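Local coordinates for 3-oxoacyl-[acyl-carrier-protein] synthase 3 (Pseudomonas aeruginosa, PDB 2X3E) that probably catalyses the first condensation of bacterial fatty acid synthesis, joining an acetyl group from acetyl-CoA to malonyl-ACP with release of carbon dioxide, at residues A[146-157]-A[208-216]; A[239-250]-A[298-309]. The protein carries 1 engineered substitution. One frame throughout, in Å; residues are numbered along the deposited sequence.

How the contacts relate
Both contacts lie in a thiolase-fold enzyme, on opposite sides of the chain's centre, and contact 1 closes along the chain before contact 2 opens. Helix 215-237 connects them: contact 1 ends on its first residues, and strand 246-249 of contact 2 follows it. Contact 1 is partly buried and joins loops, a short helix and a short strand through aromatic rings, a methionine and one water, with no direct hydrogen bond across. Contact 2 is more buried and larger, 907 against 391 Å². It pairs two parallel strands by backbone bonds and adds histidine and asparagine contacts at their start. Each reaches the predicted active site, through Phe157 and His250 respectively.

Contact 1: A[146-157]-A[208-216]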
loop_
_atom_site.group_PDB
_atom_site.type_symbol
_atom_site.label_atom_id
_atom_site.label_comp_id
_atom_site.label_asym_id
_atom_site.label_seq_id
_atom_site.Cartn_x
_atom_site.Cartn_y
_atom_site.Cartn_z
ATOM N N LEU A 146 -16.509 13.110 1.748
ATOM C CA LEU A 146 -17.217 13.725 2.866
ATOM C C LEU A 146 -18.718 13.751 2.617
ATOM O O LEU A 146 -19.168 13.899 1.479
ATOM C CB LEU A 146 -16.706 15.147 3.111
ATOM C CG LEU A 146 -15.209 15.264 3.420
ATOM C CD1 LEU A 146 -14.819 16.708 3.736
ATOM C CD2 LEU A 146 -14.803 14.330 4.573
ATOM N N ASP A 147 -19.483 13.596 3.694
ATOM C CA ASP A 147 -20.920 13.802 3.663
ATOM C C ASP A 147 -21.161 15.282 3.375
ATOM O O ASP A 147 -20.690 16.128 4.134
ATOM C CB ASP A 147 -21.521 13.418 5.020
ATOM C CG ASP A 147 -23.042 13.491 5.051
ATOM O OD1 ASP A 147 -23.665 14.145 4.184
ATOM O OD2 ASP A 147 -23.618 12.883 5.972
ATOM N N PRO A 148 -21.883 15.600 2.279
ATOM C CA PRO A 148 -22.194 16.998 1.945
ATOM C C PRO A 148 -22.846 17.788 3.080
ATOM O O PRO A 148 -22.674 19.003 3.154
ATOM C CB PRO A 148 -23.183 16.871 0.777
ATOM C CG PRO A 148 -22.881 15.569 0.164
ATOM C CD PRO A 148 -22.438 14.670 1.278
ATOM N N ALA A 149 -23.589 17.100 3.944
ATOM C CA ALA A 149 -24.358 17.747 5.007
ATOM C C ALA A 149 -23.593 17.855 6.328
ATOM O O ALA A 149 -24.108 18.427 7.288
ATOM C CB ALA A 149 -25.650 16.988 5.228
ATOM N N ASP A 150 -22.374 17.315 6.381
ATOM C CA ASP A 150 -21.612 17.260 7.627
ATOM C C ASP A 150 -20.665 18.454 7.776
ATOM O O ASP A 150 -19.610 18.506 7.141
ATOM C CB ASP A 150 -20.813 15.960 7.711
ATOM C CG ASP A 150 -20.250 15.721 9.094
ATOM O OD1 ASP A 150 -19.058 16.013 9.319
ATOM O OD2 ASP A 150 -21.027 15.270 9.971
ATOM N N ARG A 151 -21.029 19.392 8.645
ATOM C CA ARG A 151 -20.248 20.616 8.804
ATOM C C ARG A 151 -18.896 20.401 9.491
ATOM O O ARG A 151 -17.941 21.099 9.174
ATOM C CB ARG A 151 -21.057 21.693 9.531
ATOM C CG ARG A 151 -21.310 21.440 10.999
ATOM C CD ARG A 151 -22.175 22.550 11.580
ATOM N NE ARG A 151 -22.494 22.329 12.991
ATOM C CZ ARG A 151 -23.702 22.048 13.485
ATOM N NH1 ARG A 151 -24.771 21.936 12.698
ATOM N NH2 ARG A 151 -23.844 21.878 14.795
ATOM N N SER A 152 -18.815 19.441 10.414
ATOM C CA SER A 152 -17.570 19.183 11.159
ATOM C C SER A 152 -16.424 18.697 10.273
ATOM O O SER A 152 -15.310 19.227 10.352
ATOM C CB SER A 152 -17.798 18.166 12.283
ATOM O OG SER A 152 -18.673 18.686 13.262
ATOM N N THR A 153 -16.678 17.685 9.448
ATOM C CA THR A 153 -15.633 17.153 8.571
ATOM C C THR A 153 -15.337 18.083 7.396
ATOM O O THR A 153 -14.181 18.246 7.012
ATOM C CB THR A 153 -15.952 15.736 8.030
ATOM O OG1 THR A 153 -17.228 15.733 7.383
ATOM C CG2 THR A 153 -15.938 14.712 9.159
ATOM N N ARG A 154 -16.372 18.691 6.824
ATOM C CA ARG A 154 -16.172 19.634 5.721
ATOM C C ARG A 154 -15.420 20.898 6.153
ATOM O O ARG A 154 -14.700 21.494 5.353
ATOM C CB ARG A 154 -17.503 19.986 5.061
ATOM C CG ARG A 154 -18.112 18.802 4.321
ATOM C CD ARG A 154 -19.257 19.224 3.446
ATOM N NE ARG A 154 -18.804 20.123 2.388
ATOM C CZ ARG A 154 -19.594 20.942 1.699
ATOM N NH1 ARG A 154 -20.900 20.994 1.938
ATOM N NH2 ARG A 154 -19.067 21.723 0.766
ATOM N N ALA A 155 -15.572 21.288 7.419
ATOM C CA ALA A 155 -14.812 22.413 7.972
ATOM C C ALA A 155 -13.320 22.089 8.134
ATOM O O ALA A 155 -12.483 22.988 8.081
ATOM C CB ALA A 155 -15.406 22.849 9.310
ATOM N N LEU A 156 -12.990 20.812 8.314
ATOM C CA LEU A 156 -11.629 20.399 8.660
ATOM C C LEU A 156 -10.799 19.957 7.450
ATOM O O LEU A 156 -9.637 20.352 7.308
ATOM C CB LEU A 156 -11.687 19.255 9.684
ATOM C CG LEU A 156 -10.377 18.641 10.187
ATOM C CD1 LEU A 156 -9.507 19.700 10.840
ATOM C CD2 LEU A 156 -10.678 17.505 11.168
ATOM N N PHE A 157 -11.394 19.140 6.585
ATOM C CA PHE A 157 -10.628 18.416 5.572
ATOM C C PHE A 157 -10.470 19.151 4.242
ATOM O O PHE A 157 -11.405 19.760 3.731
ATOM C CB PHE A 157 -11.214 17.012 5.335
ATOM C CG PHE A 157 -10.948 16.061 6.462
ATOM C CD1 PHE A 157 -9.705 15.470 6.603
ATOM C CD2 PHE A 157 -11.931 15.777 7.397
ATOM C CE1 PHE A 157 -9.441 14.608 7.655
ATOM C CE2 PHE A 157 -11.677 14.916 8.446
ATOM C CZ PHE A 157 -10.430 14.325 8.573
ATOM N N SER A 208 -22.893 5.890 -1.042
ATOM C CA SER A 208 -23.011 6.880 0.030
ATOM C C SER A 208 -22.045 6.522 1.164
ATOM O O SER A 208 -22.360 6.697 2.344
ATOM C CB SER A 208 -24.451 6.938 0.550
ATOM O OG SER A 208 -25.363 7.190 -0.505
ATOM N N ASN A 209 -20.862 6.024 0.794
ATOM C CA ASN A 209 -19.848 5.627 1.773
ATOM C C ASN A 209 -18.998 6.832 2.188
ATOM O O ASN A 209 -17.972 7.138 1.567
ATOM C CB ASN A 209 -18.988 4.461 1.250
ATOM C CG ASN A 209 -18.246 4.787 -0.045
ATOM O OD1 ASN A 209 -18.824 5.323 -0.992
ATOM N ND2 ASN A 209 -16.962 4.437 -0.095
ATOM N N TYR A 210 -19.455 7.528 3.227
ATOM C CA TYR A 210 -18.838 8.777 3.658
ATOM C C TYR A 210 -17.875 8.572 4.818
ATOM O O TYR A 210 -18.062 7.680 5.653
ATOM C CB TYR A 210 -19.902 9.792 4.092
ATOM C CG TYR A 210 -20.889 10.206 3.016
ATOM C CD1 TYR A 210 -22.252 10.263 3.287
ATOM C CD2 TYR A 210 -20.460 10.552 1.734
ATOM C CE1 TYR A 210 -23.170 10.649 2.313
ATOM C CE2 TYR A 210 -21.370 10.939 0.751
ATOM C CZ TYR A 210 -22.725 10.984 1.050
ATOM O OH TYR A 210 -23.635 11.366 0.090
ATOM N N PHE A 211 -16.862 9.429 4.882
ATOM C CA PHE A 211 -15.927 9.421 5.998
ATOM C C PHE A 211 -16.650 9.833 7.278
ATOM O O PHE A 211 -17.433 10.792 7.277
ATOM C CB PHE A 211 -14.765 10.376 5.742
ATOM C CG PHE A 211 -13.824 10.509 6.912
ATOM C CD1 PHE A 211 -13.866 11.627 7.731
ATOM C CD2 PHE A 211 -12.910 9.502 7.203
ATOM C CE1 PHE A 211 -13.006 11.749 8.811
ATOM C CE2 PHE A 211 -12.051 9.616 8.276
ATOM C CZ PHE A 211 -12.101 10.737 9.087
ATOM N N ARG A 212 -16.399 9.095 8.356
ATOM C CA ARG A 212 -16.887 9.468 9.677
ATOM C C ARG A 212 -15.762 9.410 10.697
ATOM O O ARG A 212 -14.832 8.603 10.574
ATOM C CB ARG A 212 -18.060 8.583 10.115
ATOM C CG ARG A 212 -17.751 7.105 10.302
ATOM C CD ARG A 212 -18.855 6.437 11.123
ATOM N NE ARG A 212 -18.850 4.979 11.004
ATOM C CZ ARG A 212 -18.015 4.155 11.637
ATOM N NH1 ARG A 212 -17.074 4.617 12.456
ATOM N NH2 ARG A 212 -18.125 2.841 11.447
ATOM N N MET A 213 -15.847 10.280 11.699
ATOM C CA MET A 213 -14.892 10.271 12.793
ATOM C C MET A 213 -15.546 10.628 14.117
ATOM O O MET A 213 -16.448 11.468 14.172
ATOM C CB MET A 213 -13.736 11.234 12.512
ATOM C CG MET A 213 -14.120 12.703 12.441
ATOM S SD MET A 213 -12.716 13.754 12.011
ATOM C CE MET A 213 -11.498 13.232 13.218
ATOM N N ASP A 214 -15.071 9.971 15.172
ATOM C CA ASP A 214 -15.421 10.297 16.544
ATOM C C ASP A 214 -14.465 11.397 17.011
ATOM O O ASP A 214 -13.407 11.114 17.568
ATOM C CB ASP A 214 -15.295 9.035 17.414
ATOM C CG ASP A 214 -15.854 9.217 18.812
ATOM O OD1 ASP A 214 -15.780 10.336 19.368
ATOM O OD2 ASP A 214 -16.356 8.220 19.366
ATOM N N GLY A 215 -14.846 12.647 16.768
ATOM C CA GLY A 215 -13.979 13.801 17.009
ATOM C C GLY A 215 -13.415 13.898 18.416
ATOM O O GLY A 215 -12.204 14.067 18.596
ATOM N N LYS A 216 -14.292 13.799 19.414
ATOM C CA LYS A 216 -13.876 13.861 20.817
ATOM C C LYS A 216 -12.855 12.771 21.137
ATOM O O LYS A 216 -11.774 13.060 21.657
ATOM C CB LYS A 216 -15.087 13.734 21.745
ATOM C CG LYS A 216 -14.757 13.956 23.224
ATOM C CD LYS A 216 -15.985 14.363 24.033
ATOM C CE LYS A 216 -15.595 14.946 25.387
ATOM N NZ LYS A 216 -16.722 15.693 26.016
HETATM O O HOH W 1 -17.902 13.276 6.189
#
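The backbones come closest at Leu146 and Tyr210, with CA atoms 5.3 Å apart, and no hydrogen bond joins them directly. In this thiolase-fold enzyme, a turn and the short helix 151-156 pack on the extended chain that leads into helix 215-237. Asp147 lies over one face of the Tyr210 ring. Its CA sits 3.7 Å from the ring centroid, a CH-pi contact, and its carboxylate plane is only 18° from the ring plane. The same carboxylate forms an Asx turn, with OD1 accepting from Ala149 N. Pro148 CD meets Tyr210 CZ at 3.7 Å.

Further along, Phe211 CG is anti to the backbone N (chi1 175°), which carries the ring to Thr153 and Phe157. Thr153 CG2 comes to the ring edge. The Phe157 and Phe211 planes stand 77° apart, with CE2 of Phe157 3.5 Å from CE1 of Phe211. Phe142 packs on both rings, and Phe157 also touches Asn280, a predicted active-site residue. Met213 SD lies at the Phe157 edge, a Met-aromatic contact. Asp150 caps the helix through Thr153 N. One water bridges the segments: it accepts from Asp147 N at 3.0 Å, and donates to Thr153 OG1 and to Phe211 O, both at 2.8 Å.

Contact 2: A[239-250]-A[298-309]; sequences WQASDLHHLVPH and ILRDGGNMVLTG
His246 and Asn304 set the start of a parallel strand pair, 246-249 beside 304-309, in the C-terminal half of the thiolase fold. The strands run 17° apart, and helices 254-264 and 285-295 lie in the chain between them. The His246 ring is held between two groups. Leu299 CD2 lies over the centre of one face, 4.1 Å from the ring centroid, and His245 CB lies above the opposite face, toward its rim. His246 NE2 accepts a nearly straight bond from Arg300 N at 3.0 Å, although the donor is tilted from the ring plane. With the two faces packed, this bond limits the ring's rotation and ties it to the turn 300-303.

The neighbouring His245 ring lies almost parallel to the Arg300 guanidinium, with planes 9° apart and NE2 over the guanidinium face. A bend at chi3 of Arg300 brings NE to 3.4 Å from His245 CD2. ND1 of His245 accepts from Asn304 N.

Asn304 is gripped from several sides. Its amide stacks on the Trp239 ring, planes 27° apart, and Asn304 CB sits over the six-membered ring of Trp239, 3.7 Å from its centroid. ND2 donates to Asp243 O, and the backbone O accepts from both His245 N and His246 N.

Along the strands, the side chains alternate between faces. Leu247, Val306 and Thr308 lie on one, with Pro249 and Thr308 against Met226 of helix 215-237. His246, Val248, Met305 and Leu307 lie on the other, where Val248 and Met305 meet helix 285-295 and Val248 CB comes to 3.5 Å from Leu307 CD2. The pairing delivers His250, predicted to be catalytic, beside Asn280 and the engineered Ala112. Ser285 OG hydrogen-bonds His250 ND1, and the backbone N of His250 donates to Thr308 O at 2.7 Å.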
loop_
_atom_site.group_PDB
_atom_site.type_symbol
_atom_site.label_atom_id
_atom_site.label_comp_id
_atom_site.label_asym_id
_atom_site.label_seq_id
_atom_site.Cartn_x
_atom_site.Cartn_y
_atom_site.Cartn_z
ATOM N N TRP A 239 18.375 12.879 21.056
ATOM C CA TRP A 239 18.046 14.299 21.153
ATOM C C TRP A 239 17.121 14.536 22.335
ATOM O O TRP A 239 16.290 13.695 22.653
ATOM C CB TRP A 239 17.329 14.798 19.896
ATOM C CG TRP A 239 18.121 14.737 18.645
ATOM C CD1 TRP A 239 19.472 14.593 18.525
ATOM C CD2 TRP A 239 17.607 14.837 17.315
ATOM N NE1 TRP A 239 19.829 14.581 17.201
ATOM C CE2 TRP A 239 18.704 14.735 16.435
ATOM C CE3 TRP A 239 16.320 14.998 16.780
ATOM C CZ2 TRP A 239 18.559 14.789 15.049
ATOM C CZ3 TRP A 239 16.174 15.047 15.404
ATOM C CH2 TRP A 239 17.291 14.948 14.552
ATOM N N GLN A 240 17.279 15.684 22.981
ATOM C CA GLN A 240 16.288 16.176 23.928
ATOM C C GLN A 240 15.257 16.957 23.125
ATOM O O GLN A 240 15.519 17.342 21.983
ATOM C CB GLN A 240 16.934 17.091 24.962
ATOM C CG GLN A 240 17.973 16.422 25.846
ATOM C CD GLN A 240 18.609 17.395 26.828
ATOM O OE1 GLN A 240 17.964 18.335 27.295
ATOM N NE2 GLN A 240 19.879 17.167 27.151
ATOM N N ALA A 241 14.093 17.209 23.713
ATOM C CA ALA A 241 13.070 18.009 23.036
ATOM C C ALA A 241 13.634 19.371 22.623
ATOM O O ALA A 241 13.363 19.839 21.523
ATOM C CB ALA A 241 11.840 18.184 23.916
ATOM N N SER A 242 14.438 19.980 23.496
ATOM C CA SER A 242 15.059 21.283 23.216
ATOM C C SER A 242 16.018 21.278 22.015
ATOM O O SER A 242 16.298 22.336 21.459
ATOM C CB SER A 242 15.788 21.818 24.455
ATOM O OG SER A 242 16.849 20.961 24.850
ATOM N N ASP A 243 16.522 20.100 21.630
ATOM C CA ASP A 243 17.425 19.974 20.474
ATOM C C ASP A 243 16.685 20.027 19.140
ATOM O O ASP A 243 17.308 20.222 18.094
ATOM C CB ASP A 243 18.203 18.654 20.519
ATOM C CG ASP A 243 19.213 18.588 21.645
ATOM O OD1 ASP A 243 19.855 19.614 21.963
ATOM O OD2 ASP A 243 19.387 17.476 22.191
ATOM N N LEU A 244 15.371 19.823 19.173
ATOM C CA LEU A 244 14.548 19.858 17.964
ATOM C C LEU A 244 14.406 21.282 17.436
ATOM O O LEU A 244 13.997 22.179 18.174
ATOM C CB LEU A 244 13.136 19.327 18.239
ATOM C CG LEU A 244 12.697 17.941 17.812
ATOM C CD1 LEU A 244 11.192 17.835 18.052
ATOM C CD2 LEU A 244 13.043 17.652 16.353
ATOM N N HIS A 245 14.741 21.484 16.167
ATOM C CA HIS A 245 14.503 22.763 15.505
ATOM C C HIS A 245 13.113 22.789 14.878
ATOM O O HIS A 245 12.444 23.822 14.894
ATOM C CB HIS A 245 15.547 23.026 14.413
ATOM C CG HIS A 245 16.916 23.330 14.938
ATOM N ND1 HIS A 245 17.871 22.356 15.134
ATOM C CD2 HIS A 245 17.493 24.501 15.295
ATOM C CE1 HIS A 245 18.977 22.911 15.595
ATOM N NE2 HIS A 245 18.775 24.214 15.702
ATOM N N HIS A 246 12.702 21.653 14.314
ATOM C CA HIS A 246 11.467 21.564 13.532
ATOM C C HIS A 246 10.664 20.311 13.849
ATOM O O HIS A 246 11.154 19.191 13.710
ATOM C CB HIS A 246 11.778 21.571 12.034
ATOM C CG HIS A 246 12.724 22.652 11.622
ATOM N ND1 HIS A 246 12.404 23.988 11.708
ATOM C CD2 HIS A 246 13.977 22.593 11.114
ATOM C CE1 HIS A 246 13.427 24.709 11.287
ATOM N NE2 HIS A 246 14.393 23.887 10.917
ATOM N N LEU A 247 9.424 20.513 14.274
ATOM C CA LEU A 247 8.464 19.436 14.425
ATOM C C LEU A 247 7.389 19.623 13.358
ATOM O O LEU A 247 6.738 20.675 13.307
ATOM C CB LEU A 247 7.828 19.470 15.810
ATOM C CG LEU A 247 6.848 18.331 16.123
ATOM C CD1 LEU A 247 7.509 16.968 15.976
ATOM C CD2 LEU A 247 6.278 18.520 17.532
ATOM N N VAL A 248 7.225 18.620 12.505
ATOM C CA VAL A 248 6.254 18.669 11.415
ATOM C C VAL A 248 5.240 17.540 11.599
ATOM O O VAL A 248 5.437 16.425 11.121
ATOM C CB VAL A 248 6.917 18.546 10.032
ATOM C CG1 VAL A 248 5.909 18.903 8.951
ATOM C CG2 VAL A 248 8.128 19.449 9.939
ATOM N N PRO A 249 4.160 17.820 12.333
ATOM C CA PRO A 249 3.135 16.818 12.565
ATOM C C PRO A 249 2.092 16.753 11.449
ATOM O O PRO A 249 1.909 17.710 10.684
ATOM C CB PRO A 249 2.483 17.301 13.857
ATOM C CG PRO A 249 2.659 18.743 13.832
ATOM C CD PRO A 249 3.958 19.013 13.172
ATOM N N HIS A 250 1.404 15.623 11.372
ATOM C CA HIS A 250 0.175 15.549 10.615
ATOM C C HIS A 250 -0.734 16.665 11.119
ATOM O O HIS A 250 -0.938 16.820 12.328
ATOM C CB HIS A 250 -0.486 14.174 10.793
ATOM C CG HIS A 250 -1.938 14.151 10.437
ATOM N ND1 HIS A 250 -2.411 14.619 9.230
ATOM C CD2 HIS A 250 -3.022 13.720 11.126
ATOM C CE1 HIS A 250 -3.725 14.484 9.195
ATOM N NE2 HIS A 250 -4.121 13.938 10.332
ATOM N N ILE A 298 11.534 28.995 6.797
ATOM C CA ILE A 298 11.520 28.563 8.193
ATOM C C ILE A 298 12.532 27.438 8.435
ATOM O O ILE A 298 13.139 27.360 9.503
ATOM C CB ILE A 298 10.102 28.080 8.601
ATOM C CG1 ILE A 298 9.194 29.278 8.878
ATOM C CG2 ILE A 298 10.152 27.150 9.819
ATOM C CD1 ILE A 298 7.733 28.911 9.005
ATOM N N LEU A 299 12.725 26.587 7.430
ATOM C CA LEU A 299 13.506 25.366 7.597
ATOM C C LEU A 299 15.002 25.637 7.504
ATOM O O LEU A 299 15.478 26.202 6.523
ATOM C CB LEU A 299 13.106 24.331 6.549
ATOM C CG LEU A 299 11.622 23.970 6.506
ATOM C CD1 LEU A 299 11.361 22.920 5.444
ATOM C CD2 LEU A 299 11.145 23.498 7.876
ATOM N N ARG A 300 15.730 25.211 8.532
ATOM C CA ARG A 300 17.165 25.446 8.645
ATOM C C ARG A 300 17.957 24.336 7.978
ATOM O O ARG A 300 17.670 23.164 8.195
ATOM C CB ARG A 300 17.587 25.459 10.113
ATOM C CG ARG A 300 17.160 26.658 10.917
ATOM C CD ARG A 300 17.531 26.450 12.387
ATOM N NE ARG A 300 18.921 26.009 12.558
ATOM C CZ ARG A 300 19.944 26.792 12.907
ATOM N NH1 ARG A 300 19.778 28.094 13.144
ATOM N NH2 ARG A 300 21.159 26.262 13.024
ATOM N N ASP A 301 18.981 24.709 7.213
ATOM C CA ASP A 301 19.944 23.744 6.688
ATOM C C ASP A 301 20.539 22.953 7.855
ATOM O O ASP A 301 21.144 23.538 8.753
ATOM C CB ASP A 301 21.091 24.456 5.948
ATOM C CG ASP A 301 20.620 25.323 4.788
ATOM O OD1 ASP A 301 19.560 25.037 4.199
ATOM O OD2 ASP A 301 21.333 26.296 4.455
ATOM N N GLY A 302 20.353 21.635 7.856
ATOM C CA GLY A 302 20.913 20.776 8.904
ATOM C C GLY A 302 20.172 20.803 10.234
ATOM O O GLY A 302 20.630 20.212 11.216
ATOM N N GLY A 303 19.023 21.476 10.278
ATOM C CA GLY A 303 18.229 21.556 11.498
ATOM C C GLY A 303 17.674 20.200 11.904
ATOM O O GLY A 303 17.261 19.403 11.056
ATOM N N ASN A 304 17.682 19.931 13.205
ATOM C CA ASN A 304 17.106 18.693 13.735
ATOM C C ASN A 304 15.590 18.698 13.548
ATOM O O ASN A 304 14.911 19.623 13.993
ATOM C CB ASN A 304 17.446 18.534 15.218
ATOM C CG ASN A 304 18.937 18.417 15.467
ATOM O OD1 ASN A 304 19.678 17.899 14.629
ATOM N ND2 ASN A 304 19.386 18.894 16.626
ATOM N N MET A 305 15.075 17.665 12.892
ATOM C CA MET A 305 13.667 17.600 12.513
ATOM C C MET A 305 13.044 16.242 12.838
ATOM O O MET A 305 13.687 15.195 12.708
ATOM C CB MET A 305 13.530 17.877 11.013
ATOM C CG MET A 305 12.110 17.772 10.454
ATOM S SD MET A 305 12.075 18.119 8.684
ATOM C CE MET A 305 12.068 19.911 8.701
ATOM N N VAL A 306 11.785 16.281 13.267
ATOM C CA VAL A 306 10.958 15.088 13.388
ATOM C C VAL A 306 9.633 15.300 12.653
ATOM O O VAL A 306 8.981 16.345 12.792
ATOM C CB VAL A 306 10.699 14.722 14.860
ATOM C CG1 VAL A 306 9.673 13.585 14.981
ATOM C CG2 VAL A 306 12.012 14.328 15.531
ATOM N N LEU A 307 9.277 14.308 11.845
ATOM C CA LEU A 307 7.984 14.244 11.199
ATOM C C LEU A 307 7.181 13.224 11.986
ATOM O O LEU A 307 7.701 12.172 12.345
ATOM C CB LEU A 307 8.116 13.789 9.744
ATOM C CG LEU A 307 9.212 14.446 8.908
ATOM C CD1 LEU A 307 9.224 13.867 7.488
ATOM C CD2 LEU A 307 9.039 15.953 8.868
ATOM N N THR A 308 5.919 13.520 12.248
ATOM C CA THR A 308 5.101 12.614 13.041
ATOM C C THR A 308 3.647 12.585 12.576
ATOM O O THR A 308 3.085 13.609 12.176
ATOM C CB THR A 308 5.200 12.965 14.542
ATOM O OG1 THR A 308 4.518 11.969 15.320
ATOM C CG2 THR A 308 4.615 14.338 14.821
ATOM N N GLY A 309 3.051 11.394 12.623
ATOM C CA GLY A 309 1.668 11.201 12.220
ATOM C C GLY A 309 0.889 10.295 13.154
ATOM O O GLY A 309 1.461 9.471 13.858
#